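Local coordinates for protein alkaline serine protease AL20 (Nesterenkonia abyssinica, PDB 3CP7) that cleaves peptide bonds as a secreted alkaline serine protease, probably through a charge-relay triad of the trypsin-like fold, at residues P131-F136 against N163-S168. Numbering follows the deposited sequence.
Sequences PAAAPF and NMTGGS. With FMT (formic acid), chain C.
The F136 ring turns its edge to the chain 163-168: CD2 lies 3.5 Å from T165 OG1, and CE2 meets N163 O, both near the ring plane. P131 CG sits over one ring face, toward the rim, and P135 CG lies over the opposite face. The amide of N163 stands steeply against the ring, with planes 77° apart, and touches CZ. In this trypsin-like fold the contact joins two loops that leave the second, six-stranded sheet. The later one carries the type II turn T165-S168, just ahead of S169, the probable nucleophile, and this turn is consistent with the oxyanion-hole loop. G166 O takes a hydrogen bond of 2.7 Å from A132 N and a weak one from A133 N. T165 OG1 lies between its own backbone N and carbonyl carbon (chi1 58°), and donates to A133 O at 2.8 Å. F136 N reaches the same oxygen from the other face of its plane. An alanine at T165 would probably leave A133 O without its hydroxyl donor and open a gap beside F136 CD2 and P131 CB. M164 SD packs on P131 CD at 3.9 Å. S168 OG and S168 N both donate to T165 O, bracing the turn. A formic acid is held by S169 OG and H41 NE2, and G167 N donates to FMT O2 at 2.7 Å, nearly straight at 170°.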
ATOM      1  N   PRO A 131      -7.488  25.778  -0.590  1.00 10.39           N
ATOM      2  CA  PRO A 131      -8.036  25.855  -1.948  1.00 10.66           C
ATOM      3  C   PRO A 131      -7.220  26.841  -2.786  1.00 11.48           C
ATOM      4  O   PRO A 131      -6.790  27.885  -2.277  1.00 11.41           O
ATOM      5  CB  PRO A 131      -9.464  26.368  -1.728  1.00 10.65           C
ATOM      6  CG  PRO A 131      -9.416  27.069  -0.405  1.00 10.97           C
ATOM      7  CD  PRO A 131      -8.441  26.274   0.421  1.00 10.87           C
ATOM      8  N   ALA A 132      -7.004  26.502  -4.055  1.00 11.99           N
ATOM      9  CA  ALA A 132      -6.082  27.251  -4.899  1.00 13.29           C
ATOM     10  C   ALA A 132      -6.713  27.820  -6.167  1.00 14.36           C
ATOM     11  O   ALA A 132      -6.084  28.615  -6.860  1.00 15.38           O
ATOM     12  CB  ALA A 132      -4.854  26.397  -5.237  1.00 13.68           C
ATOM     13  N   ALA A 133      -7.940  27.419  -6.469  1.00 14.98           N
ATOM     14  CA  ALA A 133      -8.647  27.976  -7.627  1.00 16.18           C
ATOM     15  C   ALA A 133      -9.591  29.088  -7.192  1.00 16.64           C
ATOM     16  O   ALA A 133     -10.120  29.063  -6.081  1.00 16.57           O
ATOM     17  CB  ALA A 133      -9.404  26.881  -8.358  1.00 15.99           C
ATOM     18  N   ALA A 134      -9.800  30.065  -8.078  1.00 18.00           N
ATOM     19  CA  ALA A 134     -10.688  31.204  -7.810  1.00 18.72           C
ATOM     20  C   ALA A 134     -12.009  30.792  -7.142  1.00 19.20           C
ATOM     21  O   ALA A 134     -12.631  29.811  -7.565  1.00 19.14           O
ATOM     22  CB  ALA A 134     -10.970  31.968  -9.113  1.00 19.05           C
ATOM     23  N   PRO A 135     -12.463  31.546  -6.122  1.00 19.55           N
ATOM     24  CA  PRO A 135     -11.968  32.814  -5.574  1.00 19.76           C
ATOM     25  C   PRO A 135     -10.938  32.635  -4.453  1.00 19.68           C
ATOM     26  O   PRO A 135     -10.876  33.456  -3.519  1.00 20.92           O
ATOM     27  CB  PRO A 135     -13.237  33.429  -4.998  1.00 20.16           C
ATOM     28  CG  PRO A 135     -13.989  32.241  -4.470  1.00 20.02           C
ATOM     29  CD  PRO A 135     -13.660  31.086  -5.389  1.00 19.43           C
ATOM     30  N   PHE A 136     -10.169  31.550  -4.525  1.00 18.01           N
ATOM     31  CA  PHE A 136      -9.102  31.306  -3.568  1.00 16.83           C
ATOM     32  C   PHE A 136      -7.759  31.394  -4.282  1.00 15.97           C
ATOM     33  O   PHE A 136      -7.700  31.328  -5.508  1.00 17.03           O
ATOM     34  CB  PHE A 136      -9.308  29.954  -2.879  1.00 16.76           C
ATOM     35  CG  PHE A 136     -10.634  29.836  -2.162  1.00 16.40           C
ATOM     36  CD1 PHE A 136     -10.851  30.494  -0.957  1.00 17.21           C
ATOM     37  CD2 PHE A 136     -11.671  29.076  -2.699  1.00 16.79           C
ATOM     38  CE1 PHE A 136     -12.072  30.388  -0.297  1.00 17.92           C
ATOM     39  CE2 PHE A 136     -12.893  28.968  -2.046  1.00 17.84           C
ATOM     40  CZ  PHE A 136     -13.092  29.617  -0.840  1.00 17.59           C
ATOM     41  N   ASN A 163     -17.566  25.235   0.030  1.00 11.52           N
ATOM     42  CA  ASN A 163     -17.264  25.974  -1.191  1.00 11.91           C
ATOM     43  C   ASN A 163     -15.796  25.893  -1.628  1.00 11.87           C
ATOM     44  O   ASN A 163     -15.411  26.553  -2.580  1.00 12.14           O
ATOM     45  CB  ASN A 163     -17.716  27.443  -1.058  1.00 12.13           C
ATOM     46  CG  ASN A 163     -16.885  28.216  -0.055  1.00 13.73           C
ATOM     47  OD1 ASN A 163     -16.069  27.648   0.664  1.00 14.52           O
ATOM     48  ND2 ASN A 163     -17.099  29.528   0.001  1.00 17.40           N
ATOM     49  N   MET A 164     -14.983  25.079  -0.942  1.00 10.87           N
ATOM     50  CA  MET A 164     -13.557  25.013  -1.273  1.00 11.67           C
ATOM     51  C   MET A 164     -13.304  24.346  -2.624  1.00 12.03           C
ATOM     52  O   MET A 164     -14.014  23.414  -3.003  1.00 13.34           O
ATOM     53  CB  MET A 164     -12.750  24.311  -0.174  1.00 11.28           C
ATOM     54  CG  MET A 164     -12.671  25.118   1.113  1.00 11.42           C
ATOM     55  SD  MET A 164     -11.433  24.513   2.291  1.00 11.64           S
ATOM     56  CE  MET A 164     -12.202  23.005   2.910  1.00 13.65           C
ATOM     57  N   THR A 165     -12.264  24.830  -3.302  1.00 12.52           N
ATOM     58  CA  THR A 165     -11.942  24.486  -4.687  1.00 13.25           C
ATOM     59  C   THR A 165     -10.689  23.602  -4.758  1.00 12.53           C
ATOM     60  O   THR A 165     -10.111  23.251  -3.725  1.00 12.32           O
ATOM     61  CB  THR A 165     -11.707  25.783  -5.523  1.00 13.08           C
ATOM     62  OG1 THR A 165     -10.648  26.545  -4.920  1.00 13.93           O
ATOM     63  CG2 THR A 165     -12.971  26.634  -5.606  1.00 15.34           C
ATOM     64  N   GLY A 166     -10.259  23.261  -5.970  1.00 11.75           N
ATOM     65  CA  GLY A 166      -9.065  22.437  -6.184  1.00 10.80           C
ATOM     66  C   GLY A 166      -7.898  22.974  -5.374  1.00 10.56           C
ATOM     67  O   GLY A 166      -7.697  24.184  -5.306  1.00 10.52           O
ATOM     68  N   GLY A 167      -7.147  22.059  -4.755  1.00  9.98           N
ATOM     69  CA  GLY A 167      -6.067  22.388  -3.827  1.00  9.58           C
ATOM     70  C   GLY A 167      -6.468  22.014  -2.412  1.00  9.15           C
ATOM     71  O   GLY A 167      -5.601  21.756  -1.564  1.00  9.36           O
ATOM     72  N   SER A 168      -7.770  22.009  -2.142  1.00  9.13           N
ATOM     73  CA  SER A 168      -8.275  21.639  -0.818  1.00  9.02           C
ATOM     74  C   SER A 168      -8.270  20.125  -0.595  1.00  9.02           C
ATOM     75  O   SER A 168      -8.351  19.666   0.553  1.00  8.29           O
ATOM     76  CB  SER A 168      -9.677  22.222  -0.559  1.00  9.31           C
ATOM     77  OG  SER A 168     -10.631  21.698  -1.479  1.00  9.85           O
TER
HETATM   78  C   FMT C 219      -6.971  18.895  -5.734  1.00 13.46           C
HETATM   79  O1  FMT C 219      -7.036  17.705  -6.085  1.00 13.54           O
HETATM   80  O2  FMT C 219      -7.789  19.412  -4.969  1.00 12.36           O